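Local structure of 'Carboxyl esterase 2 (Tuber melanosporum Mel28, 5MIF) at residues P211-L216 with E278-V283; V215-A220 with G318-D323. The protein is a fungal carboxylesterase of the alpha/beta hydrolase fold, resembling archaeal enzymes, and probably hydrolyses carboxylic ester bonds. All coordinates share one frame; numbering follows the deposited sequence.

Contact 1 of 2, residues P211-L216 with E278-V283; sequences PKFQVL and ETLIVV
Phe213 reaches across to Leu280, its CZ resting 3.7 Å from Leu280 CB, and this pair forms the apolar centre between two adjacent parallel strands of the alpha/beta hydrolase sheet, 213-217 and 279-284. The parallel pairing rests on the strand axes, which over 213-216 and 279-283 approach to 4.7 Å and run 12° apart. With CG anti to the backbone N (chi1 -173°), the Phe213 ring extends over the neighbouring strand; on the same face Val215 packs near Leu280, and helix 329-345 covers Phe213 and Val215. An alanine in place of Phe213 would probably leave a gap beside Leu280 CB and deprive the Glu278 methylene of its aromatic neighbour. On the other face Leu216 CB lies 4.2 Å from Ile281 CG1, under helix 290-302, which touches Leu216 and Thr279. Four backbone hydrogen bonds join the strands: Gln214 N to Glu278 O, Leu280 N to Gln214 O, Leu216 N to Leu280 O, and Val282 N to Leu216 O. The hydroxyl of Thr279 is hydrogen-bonded to the carbonyl of Pro277. At the polar edge Glu278 CG meets the Phe213 ring in its plane, 3.5 Å from CD1, and the carboxylate stands at 86° to the ring. Beyond it, one water accepts from Glu278 N at 3.0 Å and donates to Lys212 O at 3.2 Å.

Contact 2 of 2, residues V215-A220 with G318-D323; sequences VLIYPA and GFASID
Tyr218 OH accepts a hydrogen bond from Ala320 N at 2.9 Å, with an N-H...O angle of 150°; the donor lies at the edge of the tyrosine ring, near its plane. In the 318-323 segment Gly318 O accepts from both Ser321 N and Ile322 N, closing a tight turn whose Ala320 N faces the hydroxyl. Aromatic contact is made with Phe319 in a T-shaped (edge-to-face) pair: Tyr218 CE2 points at the Phe319 face, the centroids are 5.2 Å apart and the planes stand at 82°. Phe319 CG sits between its own backbone N and carbonyl carbon (chi1 69°), which swings the ring beneath that edge. Both segments belong to the alpha/beta hydrolase fold, and Tyr218 also touches Ser190, Asp287 and His317, whose arrangement is consistent with a catalytic triad with Ser190 on a nucleophile elbow. Packing covers both faces of the phenol near its rim: Ile217 CG2 lies 3.4 Å above one ring face, while Gly318 N lies 3.3 Å from the plane on the opposite face. Ala320 CB approaches Tyr218 OH to 3.3 Å and Ile217 CG2 to 3.8 Å.

From the N terminus, strand 213-217 serves both contacts, which share Val215 and Leu216. Contact 1 closes the shorter loop, with 61 residues between its segments; contact 2 begins slightly later and spans 97, ending at the turn before helix 323-326. Both loops thus start from the same strand, and that of contact 2 runs on past residues 278-283 to close at 318-323. Contact 1 joins neighbouring sheet strands, whereas contact 2 ties the C-terminal end of strand 213-217 to the loop after strand 315-316. Their centres lie about 12 Å apart, bridged by a probable hydrogen bond from Tyr218 N to Val282 O and by Val282 CG1 packing against Phe319 CZ.

Contact 1 of 2, residues P211-L216 with E278-V283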
loop_
_atom_site.group_PDB
_atom_site.type_symbol
_atom_site.label_atom_id
_atom_site.label_comp_id
_atom_site.label_asym_id
_atom_site.label_seq_id
_atom_site.Cartn_x
_atom_site.Cartn_y
_atom_site.Cartn_z
ATOM N N PRO A 211 10.703 -7.611 -17.992
ATOM C CA PRO A 211 10.963 -8.063 -16.621
ATOM C C PRO A 211 9.803 -8.898 -16.086
ATOM O O PRO A 211 8.710 -8.806 -16.638
ATOM C CB PRO A 211 11.103 -6.747 -15.848
ATOM C CG PRO A 211 10.151 -5.819 -16.575
ATOM C CD PRO A 211 10.322 -6.185 -18.040
ATOM N N LYS A 212 10.028 -9.677 -15.029
ATOM C CA LYS A 212 8.951 -10.450 -14.412
ATOM C C LYS A 212 7.982 -9.532 -13.674
ATOM O O LYS A 212 6.804 -9.846 -13.498
ATOM C CB LYS A 212 9.514 -11.492 -13.446
ATOM C CG LYS A 212 9.664 -12.885 -14.036
ATOM C CD LYS A 212 10.145 -13.857 -12.970
ATOM C CE LYS A 212 10.679 -15.144 -13.575
ATOM N NZ LYS A 212 11.175 -16.036 -12.490
ATOM N N PHE A 213 8.491 -8.389 -13.236
ATOM C CA PHE A 213 7.732 -7.513 -12.369
ATOM C C PHE A 213 8.231 -6.078 -12.500
ATOM O O PHE A 213 9.432 -5.842 -12.613
ATOM C CB PHE A 213 7.825 -8.008 -10.919
ATOM C CG PHE A 213 6.948 -7.262 -9.969
ATOM C CD1 PHE A 213 5.570 -7.284 -10.113
ATOM C CD2 PHE A 213 7.499 -6.572 -8.900
ATOM C CE1 PHE A 213 4.752 -6.598 -9.232
ATOM C CE2 PHE A 213 6.690 -5.888 -8.000
ATOM C CZ PHE A 213 5.304 -5.894 -8.175
ATOM N N GLN A 214 7.304 -5.127 -12.495
ATOM C CA GLN A 214 7.652 -3.724 -12.689
ATOM C C GLN A 214 7.000 -2.879 -11.612
ATOM O O GLN A 214 5.813 -3.052 -11.319
ATOM C CB GLN A 214 7.217 -3.246 -14.095
ATOM C CG GLN A 214 7.306 -1.727 -14.329
ATOM C CD GLN A 214 6.955 -1.318 -15.761
ATOM O OE1 GLN A 214 7.781 -0.737 -16.477
ATOM N NE2 GLN A 214 5.715 -1.605 -16.177
ATOM N N VAL A 215 7.775 -1.982 -11.007
ATOM C CA VAL A 215 7.223 -1.035 -10.052
ATOM C C VAL A 215 7.376 0.412 -10.569
ATOM O O VAL A 215 8.471 0.845 -10.927
ATOM C CB VAL A 215 7.884 -1.155 -8.672
ATOM C CG1 VAL A 215 7.287 -0.117 -7.759
ATOM C CG2 VAL A 215 7.653 -2.561 -8.054
ATOM N N LEU A 216 6.263 1.131 -10.649
ATOM C CA LEU A 216 6.265 2.533 -11.050
ATOM C C LEU A 216 5.844 3.377 -9.845
ATOM O O LEU A 216 4.766 3.186 -9.283
ATOM C CB LEU A 216 5.333 2.781 -12.255
ATOM C CG LEU A 216 5.553 1.908 -13.509
ATOM C CD1 LEU A 216 4.497 2.168 -14.560
ATOM C CD2 LEU A 216 6.944 2.121 -14.117
ATOM N N GLU A 278 3.476 -7.672 -15.253
ATOM C CA GLU A 278 2.675 -7.315 -14.100
ATOM C C GLU A 278 3.346 -6.166 -13.352
ATOM O O GLU A 278 4.569 -6.127 -13.166
ATOM C CB GLU A 278 2.365 -8.513 -13.205
ATOM C CG GLU A 278 3.383 -8.989 -12.250
ATOM C CD GLU A 278 2.733 -9.906 -11.215
ATOM O OE1 GLU A 278 1.558 -9.658 -10.864
ATOM O OE2 GLU A 278 3.376 -10.878 -10.776
ATOM N N THR A 279 2.513 -5.206 -12.975
ATOM C CA THR A 279 2.981 -3.915 -12.529
ATOM C C THR A 279 2.322 -3.457 -11.229
ATOM O O THR A 279 1.107 -3.584 -11.051
ATOM C CB THR A 279 2.712 -2.879 -13.633
ATOM O OG1 THR A 279 3.508 -3.207 -14.781
ATOM C CG2 THR A 279 2.998 -1.481 -13.151
ATOM N N LEU A 280 3.137 -2.942 -10.316
ATOM C CA LEU A 280 2.634 -2.267 -9.126
ATOM C C LEU A 280 2.863 -0.756 -9.255
ATOM O O LEU A 280 3.997 -0.305 -9.463
ATOM C CB LEU A 280 3.322 -2.807 -7.866
ATOM C CG LEU A 280 3.164 -1.969 -6.594
ATOM C CD1 LEU A 280 1.714 -1.956 -6.099
ATOM C CD2 LEU A 280 4.077 -2.487 -5.511
ATOM N N ILE A 281 1.792 0.021 -9.130
ATOM C CA ILE A 281 1.901 1.475 -9.173
ATOM C C ILE A 281 1.563 2.098 -7.829
ATOM O O ILE A 281 0.518 1.821 -7.242
ATOM C CB ILE A 281 0.990 2.068 -10.260
ATOM C CG1 ILE A 281 1.389 1.498 -11.622
ATOM C CG2 ILE A 281 1.055 3.603 -10.245
ATOM C CD1 ILE A 281 0.436 1.855 -12.749
ATOM N N VAL A 282 2.466 2.932 -7.337
ATOM C CA VAL A 282 2.266 3.628 -6.076
ATOM C C VAL A 282 2.267 5.129 -6.359
ATOM O O VAL A 282 3.164 5.621 -7.032
ATOM C CB VAL A 282 3.374 3.254 -5.064
ATOM C CG1 VAL A 282 3.197 4.012 -3.777
ATOM C CG2 VAL A 282 3.359 1.745 -4.806
ATOM N N VAL A 283 1.267 5.854 -5.870
ATOM C CA VAL A 283 1.204 7.304 -6.107
ATOM C C VAL A 283 1.062 8.071 -4.794
ATOM O O VAL A 283 0.584 7.528 -3.792
ATOM C CB VAL A 283 0.033 7.701 -7.048
ATOM C CG1 VAL A 283 0.246 7.129 -8.454
ATOM C CG2 VAL A 283 -1.319 7.273 -6.450
HETATM O O HOH W 1 4.854 -10.306 -15.933
#

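Contact 2 of 2, residues V215-A220 with G318-D323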
loop_
_atom_site.group_PDB
_atom_site.type_symbol
_atom_site.label_atom_id
_atom_site.label_comp_id
_atom_site.label_asym_id
_atom_site.label_seq_id
_atom_site.Cartn_x
_atom_site.Cartn_y
_atom_site.Cartn_z
ATOM N N VAL A 215 7.775 -1.982 -11.007
ATOM C CA VAL A 215 7.223 -1.035 -10.052
ATOM C C VAL A 215 7.376 0.412 -10.569
ATOM O O VAL A 215 8.471 0.845 -10.927
ATOM C CB VAL A 215 7.884 -1.155 -8.672
ATOM C CG1 VAL A 215 7.287 -0.117 -7.759
ATOM C CG2 VAL A 215 7.653 -2.561 -8.054
ATOM N N LEU A 216 6.263 1.131 -10.649
ATOM C CA LEU A 216 6.265 2.533 -11.050
ATOM C C LEU A 216 5.844 3.377 -9.845
ATOM O O LEU A 216 4.766 3.186 -9.283
ATOM C CB LEU A 216 5.333 2.781 -12.255
ATOM C CG LEU A 216 5.553 1.908 -13.509
ATOM C CD1 LEU A 216 4.497 2.168 -14.560
ATOM C CD2 LEU A 216 6.944 2.121 -14.117
ATOM N N ILE A 217 6.723 4.281 -9.423
ATOM C CA ILE A 217 6.475 5.128 -8.264
ATOM C C ILE A 217 6.151 6.553 -8.752
ATOM O O ILE A 217 7.012 7.184 -9.349
ATOM C CB ILE A 217 7.717 5.144 -7.325
ATOM C CG1 ILE A 217 8.231 3.730 -7.075
ATOM C CG2 ILE A 217 7.424 5.843 -6.008
ATOM C CD1 ILE A 217 9.579 3.709 -6.348
ATOM N N TYR A 218 4.934 7.040 -8.486
ATOM C CA TYR A 218 4.409 8.319 -9.010
ATOM C C TYR A 218 4.970 8.637 -10.392
ATOM O O TYR A 218 5.637 9.658 -10.585
ATOM C CB TYR A 218 4.649 9.508 -8.047
ATOM C CG TYR A 218 5.907 9.455 -7.203
ATOM C CD1 TYR A 218 7.165 9.707 -7.757
ATOM C CD2 TYR A 218 5.832 9.178 -5.838
ATOM C CE1 TYR A 218 8.304 9.658 -6.980
ATOM C CE2 TYR A 218 6.972 9.143 -5.049
ATOM C CZ TYR A 218 8.196 9.376 -5.626
ATOM O OH TYR A 218 9.311 9.319 -4.836
ATOM N N PRO A 219 4.733 7.738 -11.353
ATOM C CA PRO A 219 5.386 7.860 -12.654
ATOM C C PRO A 219 4.800 8.983 -13.478
ATOM O O PRO A 219 3.620 9.312 -13.318
ATOM C CB PRO A 219 5.098 6.515 -13.314
ATOM C CG PRO A 219 3.765 6.142 -12.769
ATOM C CD PRO A 219 3.744 6.645 -11.342
ATOM N N ALA A 220 5.634 9.583 -14.327
ATOM C CA ALA A 220 5.146 10.405 -15.430
ATOM C C ALA A 220 4.802 9.443 -16.555
ATOM O O ALA A 220 5.630 8.623 -16.944
ATOM C CB ALA A 220 6.200 11.432 -15.870
ATOM N N GLY A 318 7.948 12.522 -4.633
ATOM C CA GLY A 318 9.312 12.354 -4.176
ATOM C C GLY A 318 9.475 11.562 -2.887
ATOM O O GLY A 318 10.607 11.346 -2.448
ATOM N N PHE A 319 8.378 11.094 -2.289
ATOM C CA PHE A 319 8.495 10.493 -0.954
ATOM C C PHE A 319 9.391 9.256 -0.916
ATOM O O PHE A 319 9.933 8.918 0.131
ATOM C CB PHE A 319 7.112 10.155 -0.354
ATOM C CG PHE A 319 6.362 9.023 -1.037
ATOM C CD1 PHE A 319 6.738 7.691 -0.862
ATOM C CD2 PHE A 319 5.213 9.289 -1.765
ATOM C CE1 PHE A 319 6.025 6.667 -1.463
ATOM C CE2 PHE A 319 4.481 8.269 -2.363
ATOM C CZ PHE A 319 4.887 6.957 -2.218
ATOM N N ALA A 320 9.571 8.597 -2.054
ATOM C CA ALA A 320 10.345 7.366 -2.085
ATOM C C ALA A 320 11.861 7.588 -2.123
ATOM O O ALA A 320 12.614 6.677 -1.792
ATOM C CB ALA A 320 9.914 6.506 -3.277
ATOM N N SER A 321 12.314 8.768 -2.551
ATOM C CA SER A 321 13.758 8.998 -2.684
ATOM C C SER A 321 14.286 10.116 -1.778
ATOM O O SER A 321 15.490 10.232 -1.567
ATOM C CB SER A 321 14.130 9.305 -4.138
ATOM O OG SER A 321 13.474 10.457 -4.622
ATOM N N ILE A 322 13.389 10.943 -1.257
ATOM C CA ILE A 322 13.796 12.005 -0.342
ATOM C C ILE A 322 13.822 11.450 1.084
ATOM O O ILE A 322 12.781 11.079 1.634
ATOM C CB ILE A 322 12.845 13.201 -0.437
ATOM C CG1 ILE A 322 12.826 13.734 -1.873
ATOM C CG2 ILE A 322 13.221 14.271 0.588
ATOM C CD1 ILE A 322 11.711 14.734 -2.140
ATOM N N ASP A 323 15.016 11.381 1.663
ATOM C CA ASP A 323 15.247 10.724 2.956
ATOM C C ASP A 323 14.251 11.112 4.052
ATOM O O ASP A 323 13.681 10.249 4.725
ATOM C CB ASP A 323 16.673 11.010 3.427
ATOM C CG ASP A 323 17.718 10.284 2.593
ATOM O OD1 ASP A 323 17.335 9.472 1.713
ATOM O OD2 ASP A 323 18.924 10.526 2.819
#